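Local coordinates for protein UTP-glucose-1-phosphate uridylyltransferase 2 (Trypanosoma brucei, PDB 3GUE) that probably catalyses the reversible transfer of a uridylyl group from UTP to alpha-D-glucose 1-phosphate, giving UDP-glucose and diphosphate, at residues M244-R249 against G257-K262; H298-T303 against A364-R369; V277-A282 against K286-S291; L324-M329 against I356-R361. All coordinates share one frame; numbering follows the deposited sequence.

Contact 1 (M244-R249 against G257-K262). With UPG (uridine-5'-diphosphate-glucose), chain C.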
# COMPACT_ATOMS: atom_id res chain seq x y z
N MET A 244 14.18 -1.84 3.79
CA MET A 244 12.99 -0.99 3.66
C MET A 244 13.33 0.46 3.27
O MET A 244 14.13 1.09 3.95
CB MET A 244 12.26 -0.94 5.01
CG MET A 244 11.10 0.05 5.04
SD MET A 244 10.35 0.23 6.65
CE MET A 244 9.60 -1.39 6.88
N GLU A 245 12.73 0.99 2.20
CA GLU A 245 12.88 2.40 1.89
C GLU A 245 11.87 3.18 2.74
O GLU A 245 10.72 2.77 2.82
CB GLU A 245 12.66 2.69 0.38
CG GLU A 245 13.50 1.89 -0.61
CD GLU A 245 13.40 2.49 -2.01
OE1 GLU A 245 12.47 3.30 -2.24
OE2 GLU A 245 14.27 2.18 -2.87
N VAL A 246 12.32 4.23 3.42
CA VAL A 246 11.45 5.17 4.15
C VAL A 246 11.64 6.60 3.64
O VAL A 246 12.68 6.93 3.06
CB VAL A 246 11.69 5.16 5.68
CG1 VAL A 246 11.39 3.79 6.29
CG2 VAL A 246 13.13 5.62 6.03
N CYS A 247 10.63 7.46 3.87
CA CYS A 247 10.76 8.88 3.60
C CYS A 247 10.64 9.68 4.90
O CYS A 247 9.97 9.26 5.86
CB CYS A 247 9.66 9.34 2.61
SG CYS A 247 9.82 8.69 0.89
N ARG A 248 11.30 10.84 4.93
CA ARG A 248 10.97 11.87 5.90
C ARG A 248 9.46 12.13 5.77
O ARG A 248 8.96 12.56 4.72
CB ARG A 248 11.83 13.14 5.65
CG ARG A 248 11.36 14.42 6.37
CD ARG A 248 11.65 14.37 7.86
NE ARG A 248 11.29 15.62 8.55
CZ ARG A 248 11.45 15.83 9.86
NH1 ARG A 248 11.98 14.88 10.62
NH2 ARG A 248 11.08 16.99 10.41
N ARG A 249 8.74 11.77 6.82
CA ARG A 249 7.31 11.94 6.89
C ARG A 249 6.91 13.41 6.67
O ARG A 249 7.58 14.31 7.15
CB ARG A 249 6.79 11.46 8.23
CG ARG A 249 5.32 11.05 8.21
CD ARG A 249 4.96 10.49 9.55
NE ARG A 249 3.57 10.07 9.67
CZ ARG A 249 3.02 9.68 10.82
NH1 ARG A 249 3.75 9.64 11.93
NH2 ARG A 249 1.75 9.31 10.84
N GLY A 257 2.25 3.09 7.74
CA GLY A 257 3.06 2.78 8.92
C GLY A 257 4.32 3.60 9.11
O GLY A 257 4.97 3.96 8.14
N HIS A 258 4.64 3.90 10.36
CA HIS A 258 5.93 4.49 10.72
C HIS A 258 6.79 3.48 11.47
O HIS A 258 6.27 2.54 12.10
CB HIS A 258 5.77 5.77 11.56
CG HIS A 258 5.22 5.53 12.92
ND1 HIS A 258 6.00 5.18 14.00
CD2 HIS A 258 3.95 5.59 13.39
CE1 HIS A 258 5.25 5.04 15.07
NE2 HIS A 258 4.00 5.28 14.74
N LEU A 259 8.10 3.70 11.40
CA LEU A 259 9.06 2.91 12.12
C LEU A 259 9.18 3.40 13.54
O LEU A 259 8.95 4.58 13.84
CB LEU A 259 10.44 2.93 11.42
CG LEU A 259 10.52 2.12 10.12
CD1 LEU A 259 11.99 2.01 9.67
CD2 LEU A 259 9.93 0.74 10.26
N ALA A 260 9.53 2.47 14.41
CA ALA A 260 9.82 2.78 15.80
C ALA A 260 10.80 1.73 16.26
O ALA A 260 11.23 0.90 15.48
CB ALA A 260 8.56 2.77 16.64
N TYR A 261 11.14 1.77 17.54
CA TYR A 261 12.10 0.89 18.15
C TYR A 261 11.45 0.22 19.35
O TYR A 261 10.61 0.82 20.02
CB TYR A 261 13.31 1.70 18.64
CG TYR A 261 14.39 1.95 17.61
CD1 TYR A 261 14.78 0.95 16.73
CD2 TYR A 261 15.06 3.18 17.55
CE1 TYR A 261 15.77 1.16 15.78
CE2 TYR A 261 16.06 3.41 16.59
CZ TYR A 261 16.41 2.39 15.73
OH TYR A 261 17.40 2.60 14.81
N LYS A 262 11.86 -1.02 19.63
CA LYS A 262 11.43 -1.72 20.85
C LYS A 262 12.63 -2.41 21.50
O LYS A 262 13.52 -2.92 20.80
CB LYS A 262 10.37 -2.76 20.48
CG LYS A 262 9.52 -3.29 21.60
CD LYS A 262 8.61 -4.39 21.04
CE LYS A 262 9.41 -5.49 20.36
NZ LYS A 262 8.72 -6.02 19.15
N1 UPG C . -2.60 -5.36 -0.92
C2 UPG C . -2.44 -6.70 -1.33
N3 UPG C . -3.00 -7.68 -0.52
C4 UPG C . -3.68 -7.40 0.64
C5 UPG C . -3.82 -6.07 1.07
C6 UPG C . -3.28 -5.04 0.30
O2 UPG C . -1.88 -7.06 -2.37
O4 UPG C . -4.15 -8.35 1.27
C1C UPG C . -2.01 -4.26 -1.75
C2C UPG C . -2.85 -3.03 -2.11
O2C UPG C . -3.69 -3.31 -3.24
C3C UPG C . -1.73 -2.06 -2.49
C4C UPG C . -0.66 -2.38 -1.46
O4C UPG C . -0.92 -3.73 -0.98
O3C UPG C . -1.23 -2.41 -3.78
C5C UPG C . -0.73 -1.42 -0.23
O5C UPG C . -1.88 -1.58 0.55
PA UPG C . -2.65 -0.31 1.16
O1A UPG C . -2.79 0.64 0.02
O2A UPG C . -3.84 -0.70 1.92
O3A UPG C . -1.52 0.32 2.18
PB UPG C . -1.29 -0.04 3.75
O1B UPG C . -1.17 -1.51 3.87
O2B UPG C . -2.26 0.70 4.62
O3B UPG C . 0.11 0.71 3.97
C1' UPG C . 1.30 0.23 3.25
C2' UPG C . 2.36 -0.18 4.26
C3' UPG C . 2.65 1.04 5.13
C4' UPG C . 3.18 2.17 4.25
C5' UPG C . 2.15 2.51 3.13
C6' UPG C . 2.78 3.38 2.08
O2' UPG C . 1.90 -1.26 5.09
O3' UPG C . 3.56 0.67 6.16
O4' UPG C . 3.44 3.33 5.02
O5' UPG C . 1.71 1.33 2.41
O6' UPG C . 1.75 3.98 1.29
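M244 extends through its first two torsions (chi1 173°) and bends at chi3 (-67°), which sets its SD beside L259, whose own CG lies anti to the carbonyl carbon. The methionine and leucine run antiparallel alongside one another, SD of M244 lying 3.7 Å from CD2 of L259. The other branch of the leucine, CD1, meets CG1 of V246 at 3.9 Å, and here the side chains are roughly perpendicular. L259 thus bridges two residues on the same side of strand 242-248. That strand belongs to the mixed seven-stranded sheet of the GT-A-type nucleotidyltransferase core, whereas 257-262 is the middle strand of a small antiparallel sheet beside the sugar site. At the far end of the contact, NH1 of R249 comes obliquely to CD2 of H258, 4.3 Å away; the guanidinium is held by carbonyl oxygens of D253, F292 and H298. The imidazole of H258 is held at both nitrogens: ND1 donates a nearly straight bond to O of L259 (3.0 Å), reaching that oxygen from above the carbonyl plane, and NE2 is hydrogen-bonded to NH2 of R279. Beside it, the backbone N of G257 donates to O4' of the UDP-glucose at 3.0 Å.

Contact 2 (H298-T303 against A364-R369). With UPG (uridine-5'-diphosphate-glucose), chain C.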
# COMPACT_ATOMS: atom_id res chain seq x y z
N HIS A 298 7.56 10.70 15.04
CA HIS A 298 7.60 9.51 14.23
C HIS A 298 7.72 9.95 12.77
O HIS A 298 6.73 9.96 12.03
CB HIS A 298 6.36 8.66 14.50
CG HIS A 298 6.24 8.23 15.93
ND1 HIS A 298 7.15 7.37 16.52
CD2 HIS A 298 5.36 8.57 16.89
CE1 HIS A 298 6.79 7.16 17.78
NE2 HIS A 298 5.71 7.89 18.03
N CYS A 299 8.95 10.32 12.40
CA CYS A 299 9.32 11.01 11.17
C CYS A 299 9.79 10.14 10.02
O CYS A 299 10.05 10.65 8.91
CB CYS A 299 10.43 12.03 11.47
SG CYS A 299 11.88 11.36 12.32
N PHE A 300 9.93 8.84 10.27
CA PHE A 300 10.34 7.91 9.23
C PHE A 300 9.18 6.99 8.79
O PHE A 300 8.77 6.08 9.51
CB PHE A 300 11.58 7.13 9.65
CG PHE A 300 12.77 8.00 9.92
CD1 PHE A 300 13.32 8.79 8.91
CD2 PHE A 300 13.33 8.05 11.18
CE1 PHE A 300 14.40 9.61 9.16
CE2 PHE A 300 14.46 8.86 11.45
CZ PHE A 300 14.99 9.64 10.44
N PHE A 301 8.67 7.28 7.60
CA PHE A 301 7.43 6.66 7.11
C PHE A 301 7.76 5.62 6.05
O PHE A 301 8.42 5.92 5.07
CB PHE A 301 6.50 7.75 6.52
CG PHE A 301 5.03 7.41 6.54
CD1 PHE A 301 4.29 7.48 7.72
CD2 PHE A 301 4.37 7.06 5.37
CE1 PHE A 301 2.94 7.18 7.73
CE2 PHE A 301 3.02 6.76 5.38
CZ PHE A 301 2.30 6.83 6.54
N ASN A 302 7.29 4.39 6.27
CA ASN A 302 7.45 3.30 5.32
C ASN A 302 6.78 3.58 3.95
O ASN A 302 5.58 3.89 3.88
CB ASN A 302 6.91 2.00 5.93
CG ASN A 302 7.00 0.83 4.99
OD1 ASN A 302 7.93 0.76 4.13
ND2 ASN A 302 6.05 -0.12 5.14
N THR A 303 7.58 3.50 2.88
CA THR A 303 7.10 3.67 1.51
C THR A 303 6.48 2.36 1.01
O THR A 303 5.74 2.36 0.04
CB THR A 303 8.22 4.04 0.53
OG1 THR A 303 9.12 2.93 0.38
CG2 THR A 303 9.02 5.31 0.96
N ALA A 364 16.67 -0.07 7.34
CA ALA A 364 15.83 0.92 6.71
C ALA A 364 16.72 2.10 6.28
O ALA A 364 17.63 2.50 7.02
CB ALA A 364 14.76 1.38 7.67
N VAL A 365 16.46 2.65 5.10
CA VAL A 365 17.22 3.80 4.57
C VAL A 365 16.29 4.92 4.13
O VAL A 365 15.26 4.65 3.50
CB VAL A 365 18.07 3.35 3.34
CG1 VAL A 365 19.01 4.50 2.82
CG2 VAL A 365 18.83 2.10 3.64
N VAL A 366 16.65 6.18 4.41
CA VAL A 366 15.81 7.29 3.94
C VAL A 366 16.03 7.62 2.46
O VAL A 366 17.16 7.87 2.04
CB VAL A 366 15.96 8.59 4.80
CG1 VAL A 366 14.84 9.57 4.42
CG2 VAL A 366 15.89 8.28 6.28
N VAL A 367 14.95 7.59 1.68
CA VAL A 367 15.05 7.82 0.24
C VAL A 367 14.34 9.14 -0.09
O VAL A 367 13.52 9.63 0.71
CB VAL A 367 14.54 6.59 -0.63
CG1 VAL A 367 15.29 5.30 -0.26
CG2 VAL A 367 12.98 6.40 -0.55
N PRO A 368 14.71 9.77 -1.23
CA PRO A 368 14.01 10.98 -1.61
C PRO A 368 12.49 10.75 -1.85
O PRO A 368 12.08 9.67 -2.28
CB PRO A 368 14.70 11.39 -2.91
CG PRO A 368 16.02 10.67 -2.91
CD PRO A 368 15.76 9.40 -2.19
N ARG A 369 11.69 11.76 -1.54
CA ARG A 369 10.26 11.69 -1.78
C ARG A 369 9.90 11.31 -3.21
O ARG A 369 8.81 10.84 -3.44
CB ARG A 369 9.57 13.02 -1.41
CG ARG A 369 8.05 12.93 -1.36
CD ARG A 369 7.55 12.86 0.07
NE ARG A 369 6.14 12.48 0.16
CZ ARG A 369 5.62 11.78 1.18
NH1 ARG A 369 6.41 11.35 2.15
NH2 ARG A 369 4.34 11.45 1.19
N1 UPG C . -2.60 -5.36 -0.92
C2 UPG C . -2.44 -6.70 -1.33
N3 UPG C . -3.00 -7.68 -0.52
C4 UPG C . -3.68 -7.40 0.64
C5 UPG C . -3.82 -6.07 1.07
C6 UPG C . -3.28 -5.04 0.30
O2 UPG C . -1.88 -7.06 -2.37
O4 UPG C . -4.15 -8.35 1.27
C1C UPG C . -2.01 -4.26 -1.75
C2C UPG C . -2.85 -3.03 -2.11
O2C UPG C . -3.69 -3.31 -3.24
C3C UPG C . -1.73 -2.06 -2.49
C4C UPG C . -0.66 -2.38 -1.46
O4C UPG C . -0.92 -3.73 -0.98
O3C UPG C . -1.23 -2.41 -3.78
C5C UPG C . -0.73 -1.42 -0.23
O5C UPG C . -1.88 -1.58 0.55
PA UPG C . -2.65 -0.31 1.16
O1A UPG C . -2.79 0.64 0.02
O2A UPG C . -3.84 -0.70 1.92
O3A UPG C . -1.52 0.32 2.18
PB UPG C . -1.29 -0.04 3.75
O1B UPG C . -1.17 -1.51 3.87
O2B UPG C . -2.26 0.70 4.62
O3B UPG C . 0.11 0.71 3.97
C1' UPG C . 1.30 0.23 3.25
C2' UPG C . 2.36 -0.18 4.26
C3' UPG C . 2.65 1.04 5.13
C4' UPG C . 3.18 2.17 4.25
C5' UPG C . 2.15 2.51 3.13
C6' UPG C . 2.78 3.38 2.08
O2' UPG C . 1.90 -1.26 5.09
O3' UPG C . 3.56 0.67 6.16
O4' UPG C . 3.44 3.33 5.02
O5' UPG C . 1.71 1.33 2.41
O6' UPG C . 1.75 3.98 1.29
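The CA atoms of F300 and V366 lie 7.6 Å apart, and no hydrogen bond joins the two segments, because strand 242-248 runs between strands 300-309 and 362-366 and pairs with both. Side chains make the contact across this intervening strand. The ring of F300 presents CE1 to CG2 of V366 at 3.5 Å, with CD1 of the same ring only slightly farther from that methyl group; the valine stands crosswise to the phenylalanine, its methyl approaching the ring obliquely. One face of the ring carries SG of C299, offset toward the rim. A second, looser touch joins CG2 of T303 to CG2 of V367 at 4.4 Å, while OG1 of T303 is hydrogen-bonded to O of E245 on the strand between. These strands form one end of the mixed sheet of the GT-A-type fold, with 362-366 outermost, and strand 300-309 carries part of the sugar site. The side chain of N302 is extended at chi1 (178°), which carries its amide to the glucose: ND2 donates to O3' at 2.8 Å through a bent bond (144°). The backbone O of the same residue accepts from O4' of the UDP-glucose at 2.5 Å, so short that the exact length is doubtful, and CE2 of F301 lies 3.5 Å from that hydroxyl oxygen.

Contact 3 (V277-A282 against K286-S291). With UPG (uridine-5'-diphosphate-glucose), chain C; SO4 (sulfate ion), chain G.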
# COMPACT_ATOMS: atom_id res chain seq x y z
N VAL A 277 10.46 -1.82 14.86
CA VAL A 277 9.05 -2.20 14.79
C VAL A 277 8.34 -1.31 13.77
O VAL A 277 8.68 -0.13 13.59
CB VAL A 277 8.28 -2.20 16.18
CG1 VAL A 277 9.20 -2.53 17.37
CG2 VAL A 277 7.53 -0.90 16.42
N LEU A 278 7.36 -1.88 13.09
CA LEU A 278 6.52 -1.13 12.18
C LEU A 278 5.17 -0.98 12.87
O LEU A 278 4.57 -1.97 13.31
CB LEU A 278 6.41 -1.87 10.84
CG LEU A 278 5.50 -1.34 9.73
CD1 LEU A 278 5.99 -0.02 9.18
CD2 LEU A 278 5.44 -2.42 8.59
N ARG A 279 4.74 0.26 13.09
CA ARG A 279 3.38 0.45 13.60
C ARG A 279 2.46 0.97 12.49
O ARG A 279 2.58 2.13 12.07
CB ARG A 279 3.34 1.35 14.80
CG ARG A 279 1.94 1.44 15.40
CD ARG A 279 1.87 2.19 16.67
NE ARG A 279 2.38 3.56 16.58
CZ ARG A 279 2.33 4.42 17.59
NH1 ARG A 279 1.76 4.05 18.73
NH2 ARG A 279 2.83 5.65 17.46
N GLU A 280 1.56 0.09 12.02
CA GLU A 280 0.55 0.43 11.00
C GLU A 280 -0.62 1.20 11.61
O GLU A 280 -0.81 1.19 12.82
CB GLU A 280 0.01 -0.83 10.34
CG GLU A 280 1.03 -1.62 9.51
CD GLU A 280 1.46 -0.91 8.25
OE1 GLU A 280 0.69 -0.83 7.26
OE2 GLU A 280 2.59 -0.44 8.23
N SER A 281 -1.41 1.85 10.76
CA SER A 281 -2.66 2.49 11.20
C SER A 281 -3.56 1.56 12.04
O SER A 281 -4.07 1.96 13.09
CB SER A 281 -3.45 2.97 9.98
OG SER A 281 -2.88 4.13 9.44
N ALA A 282 -3.74 0.33 11.56
CA ALA A 282 -4.57 -0.67 12.22
C ALA A 282 -4.01 -1.18 13.57
O ALA A 282 -4.71 -1.87 14.32
CB ALA A 282 -4.79 -1.83 11.29
N LYS A 286 -6.90 3.85 19.54
CA LYS A 286 -7.60 5.13 19.45
C LYS A 286 -6.94 6.26 20.28
O LYS A 286 -6.68 7.34 19.76
CB LYS A 286 -9.08 4.91 19.80
CG LYS A 286 -9.96 6.14 19.78
CD LYS A 286 -11.29 5.86 20.46
CE LYS A 286 -11.70 7.01 21.36
NZ LYS A 286 -13.18 7.16 21.48
N GLU A 287 -6.65 5.99 21.56
CA GLU A 287 -6.03 6.98 22.48
C GLU A 287 -4.66 7.53 22.01
O GLU A 287 -4.20 8.58 22.48
CB GLU A 287 -5.87 6.40 23.90
CG GLU A 287 -6.89 5.31 24.30
CD GLU A 287 -6.52 3.95 23.73
OE1 GLU A 287 -7.35 3.35 23.00
OE2 GLU A 287 -5.37 3.50 23.97
N ASP A 288 -4.04 6.83 21.06
CA ASP A 288 -2.70 7.16 20.57
C ASP A 288 -2.64 7.83 19.20
O ASP A 288 -1.56 8.00 18.65
CB ASP A 288 -1.82 5.90 20.54
CG ASP A 288 -1.48 5.39 21.93
OD1 ASP A 288 -1.82 6.04 22.95
OD2 ASP A 288 -0.86 4.32 21.98
N GLU A 289 -3.80 8.19 18.64
CA GLU A 289 -3.84 8.78 17.29
C GLU A 289 -2.97 10.04 17.18
O GLU A 289 -2.28 10.22 16.18
CB GLU A 289 -5.30 9.05 16.85
CG GLU A 289 -5.49 9.68 15.44
CD GLU A 289 -4.87 8.87 14.31
OE1 GLU A 289 -3.85 8.21 14.53
OE2 GLU A 289 -5.38 8.92 13.16
N ASP A 290 -3.02 10.90 18.21
CA ASP A 290 -2.25 12.13 18.25
C ASP A 290 -0.74 11.87 18.14
O ASP A 290 -0.07 12.46 17.28
CB ASP A 290 -2.62 12.99 19.49
CG ASP A 290 -4.02 13.59 19.38
OD1 ASP A 290 -4.60 13.51 18.28
OD2 ASP A 290 -4.54 14.14 20.39
N SER A 291 -0.22 10.97 18.96
CA SER A 291 1.16 10.46 18.81
C SER A 291 1.41 9.83 17.43
O SER A 291 2.35 10.22 16.72
CB SER A 291 1.47 9.46 19.93
OG SER A 291 1.35 10.04 21.22
N1 UPG C . -2.60 -5.36 -0.92
C2 UPG C . -2.44 -6.70 -1.33
N3 UPG C . -3.00 -7.68 -0.52
C4 UPG C . -3.68 -7.40 0.64
C5 UPG C . -3.82 -6.07 1.07
C6 UPG C . -3.28 -5.04 0.30
O2 UPG C . -1.88 -7.06 -2.37
O4 UPG C . -4.15 -8.35 1.27
C1C UPG C . -2.01 -4.26 -1.75
C2C UPG C . -2.85 -3.03 -2.11
O2C UPG C . -3.69 -3.31 -3.24
C3C UPG C . -1.73 -2.06 -2.49
C4C UPG C . -0.66 -2.38 -1.46
O4C UPG C . -0.92 -3.73 -0.98
O3C UPG C . -1.23 -2.41 -3.78
C5C UPG C . -0.73 -1.42 -0.23
O5C UPG C . -1.88 -1.58 0.55
PA UPG C . -2.65 -0.31 1.16
O1A UPG C . -2.79 0.64 0.02
O2A UPG C . -3.84 -0.70 1.92
O3A UPG C . -1.52 0.32 2.18
PB UPG C . -1.29 -0.04 3.75
O1B UPG C . -1.17 -1.51 3.87
O2B UPG C . -2.26 0.70 4.62
O3B UPG C . 0.11 0.71 3.97
C1' UPG C . 1.30 0.23 3.25
C2' UPG C . 2.36 -0.18 4.26
C3' UPG C . 2.65 1.04 5.13
C4' UPG C . 3.18 2.17 4.25
C5' UPG C . 2.15 2.51 3.13
C6' UPG C . 2.78 3.38 2.08
O2' UPG C . 1.90 -1.26 5.09
O3' UPG C . 3.56 0.67 6.16
O4' UPG C . 3.44 3.33 5.02
O5' UPG C . 1.71 1.33 2.41
O6' UPG C . 1.75 3.98 1.29
S SO4 G . 3.23 13.08 21.70
O1 SO4 G . 2.19 13.28 22.72
O2 SO4 G . 4.42 13.86 22.06
O3 SO4 G . 3.57 11.65 21.64
O4 SO4 G . 2.69 13.48 20.40
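NH2 of R279, on the arginine that faces D288, is gripped by two groups: it forms a salt bridge with OE1 of E49 and a hydrogen bond with NE2 of H258. NH1 of the same guanidinium is hydrogen-bonded to O of I47. Against these, the approach to D288 is loose, with NH1 of R279 4.2 Å from OD2 of D288, too far for a salt bridge. The carboxylate oxygen sits at the edge of the guanidinium, near its plane, although the two planes are turned 54° apart. E49 links the two side chains, its carboxylate bound to R279 and its backbone N donating to OD2 of D288. NH2 of R279 also lies near the backbone carbonyl of S291. The hydroxyl OG of S291 donates at 2.8 Å to O3 of a sulfate, probably from the crystallisation liquor. The neighbouring E280 serves the ligand instead. Bent at chi2 (-69°), its chain offers both carboxylate oxygens to the glucose, OE1 accepting from O2' and OE2 from O3', each at 2.5 Å. This bidentate hold of a carboxylate on adjacent hydroxyls belongs to the sugar-binding site, at the end of an edge strand of the small antiparallel sheet.

Contact 4 (L324-M329 against I356-R361)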
# COMPACT_ATOMS: atom_id res chain seq x y z
N LEU A 324 5.98 -17.67 9.25
CA LEU A 324 6.57 -16.42 9.78
C LEU A 324 5.72 -15.84 10.91
O LEU A 324 4.49 -15.84 10.83
CB LEU A 324 6.71 -15.35 8.68
CG LEU A 324 7.68 -15.63 7.53
CD1 LEU A 324 7.70 -14.47 6.55
CD2 LEU A 324 9.10 -15.96 8.02
N ARG A 325 6.39 -15.33 11.94
CA ARG A 325 5.72 -14.75 13.11
C ARG A 325 5.40 -13.28 12.88
O ARG A 325 5.77 -12.45 13.72
CB ARG A 325 6.62 -14.87 14.36
CG ARG A 325 7.18 -16.25 14.65
CD ARG A 325 8.06 -16.27 15.91
NE ARG A 325 9.50 -16.12 15.63
CZ ARG A 325 10.16 -14.96 15.60
NH1 ARG A 325 9.53 -13.82 15.84
NH2 ARG A 325 11.46 -14.95 15.33
N LEU A 326 4.77 -12.94 11.76
CA LEU A 326 4.35 -11.55 11.53
C LEU A 326 3.25 -11.18 12.53
O LEU A 326 2.39 -11.99 12.83
CB LEU A 326 3.86 -11.36 10.09
CG LEU A 326 4.87 -11.38 8.94
CD1 LEU A 326 4.14 -11.33 7.61
CD2 LEU A 326 5.83 -10.21 9.00
N PRO A 327 3.29 -9.95 13.06
CA PRO A 327 2.23 -9.54 14.00
C PRO A 327 0.85 -9.39 13.35
O PRO A 327 0.71 -8.73 12.29
CB PRO A 327 2.72 -8.21 14.56
CG PRO A 327 3.69 -7.70 13.58
CD PRO A 327 4.26 -8.87 12.83
N VAL A 328 -0.15 -10.01 13.97
CA VAL A 328 -1.49 -10.00 13.40
C VAL A 328 -2.13 -8.67 13.76
O VAL A 328 -1.98 -8.19 14.88
CB VAL A 328 -2.37 -11.18 13.88
CG1 VAL A 328 -2.57 -11.16 15.43
CG2 VAL A 328 -3.70 -11.17 13.14
N MET A 329 -2.82 -8.07 12.79
CA MET A 329 -3.53 -6.82 13.01
C MET A 329 -5.01 -7.19 12.96
O MET A 329 -5.44 -7.89 12.06
CB MET A 329 -3.19 -5.80 11.92
CG MET A 329 -1.68 -5.66 11.62
SD MET A 329 -1.27 -4.22 10.60
CE MET A 329 -1.89 -4.70 8.98
N ILE A 356 10.65 -6.76 8.90
CA ILE A 356 11.89 -6.03 9.17
C ILE A 356 12.61 -6.53 10.43
O ILE A 356 13.83 -6.54 10.46
CB ILE A 356 11.69 -4.48 9.18
CG1 ILE A 356 13.06 -3.77 9.25
CG2 ILE A 356 10.70 -4.04 10.29
CD1 ILE A 356 12.91 -2.28 9.49
N SER A 357 11.88 -7.00 11.45
CA SER A 357 12.56 -7.62 12.61
C SER A 357 12.85 -9.13 12.48
O SER A 357 13.61 -9.70 13.26
CB SER A 357 11.80 -7.37 13.92
OG SER A 357 10.62 -8.15 14.00
N LEU A 358 12.24 -9.77 11.49
CA LEU A 358 12.30 -11.23 11.37
C LEU A 358 13.53 -11.74 10.61
O LEU A 358 14.05 -12.81 10.90
CB LEU A 358 11.02 -11.75 10.71
CG LEU A 358 9.71 -11.43 11.41
CD1 LEU A 358 8.59 -12.05 10.61
CD2 LEU A 358 9.70 -11.95 12.85
N PHE A 359 13.98 -10.95 9.64
CA PHE A 359 15.20 -11.25 8.88
C PHE A 359 16.43 -11.04 9.76
O PHE A 359 16.45 -10.11 10.60
CB PHE A 359 15.27 -10.37 7.62
CG PHE A 359 14.44 -10.88 6.46
CD1 PHE A 359 14.99 -11.79 5.53
CD2 PHE A 359 13.12 -10.45 6.27
CE1 PHE A 359 14.23 -12.25 4.46
CE2 PHE A 359 12.36 -10.91 5.19
CZ PHE A 359 12.91 -11.80 4.27
N ASP A 360 17.45 -11.89 9.58
CA ASP A 360 18.67 -11.78 10.37
C ASP A 360 19.34 -10.42 10.20
O ASP A 360 19.73 -9.80 11.18
CB ASP A 360 19.67 -12.90 10.05
CG ASP A 360 20.92 -12.88 10.98
OD1 ASP A 360 20.85 -12.32 12.11
OD2 ASP A 360 21.97 -13.43 10.60
N ARG A 361 19.48 -9.96 8.97
CA ARG A 361 20.14 -8.68 8.71
C ARG A 361 19.19 -7.79 7.92
O ARG A 361 18.91 -8.05 6.73
CB ARG A 361 21.44 -8.90 7.96
CG ARG A 361 22.47 -9.73 8.69
CD ARG A 361 23.68 -9.96 7.81
NE ARG A 361 24.28 -8.67 7.46
CZ ARG A 361 25.15 -8.04 8.25
NH1 ARG A 361 25.52 -8.61 9.40
NH2 ARG A 361 25.64 -6.86 7.88
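L358 projects toward the loop 324-329 and divides its two methyl groups between different neighbours. CD1 faces the leucines: it lies 3.7 Å from CD2 of L326, the two side chains crossing at nearly 90°, and 4.3 Å from CB of L324. CD2 turns instead to R325, whose NH1 lies 3.5 Å away, with the guanidinium placed obliquely to the methyl group. The arginine gets there by a bend at chi3 (-96°), which turns NH1 toward the leucine methyl after a first torsion that leaves CG anti to the carbonyl carbon. R325 is also the centre of an inverse gamma turn, closed by a weak bond from N of L326 to O of L324 (3.1 Å). This tight turn places three consecutive side chains around one leucine. Behind them, L324 packs on M316 and M317 of helix 310-319, and both L324 and L326 touch Y195 of helix 194-201. The contact joins the loop before strand 329-334 to the loop before strand 362-366. No hydrogen bond or salt bridge crosses between the two segments, so the join rests on apolar contact among leucines, together with van der Waals contact between a methyl group and a charged group. R325 is exposed, so its charged end probably stays hydrated while NH1 rests against the methyl.

How the contacts relate
Along the chain, contact 1 closes first and contact 3 next; contact 2 then opens at 298-303 and closes at 364-369, with contact 4 falling between those two segments. Contacts 1 and 2, their centres 5 Å apart, share the mixed sheet, where strand 242-248 lies between 300-309 and 362-366. Contact 3, with its centre 12 Å from that of contact 1, is joined to it through the neighbouring antiparallel strands 257-262 and 275-280. Contact 4 lies about 15 to 19 Å from the others, centre to centre, and touches contact 3 where M329 packs on E280. Contacts 1 to 3 thus gather elements of both sheets round the glucose of UDP-glucose, while contact 4 joins loops farther off.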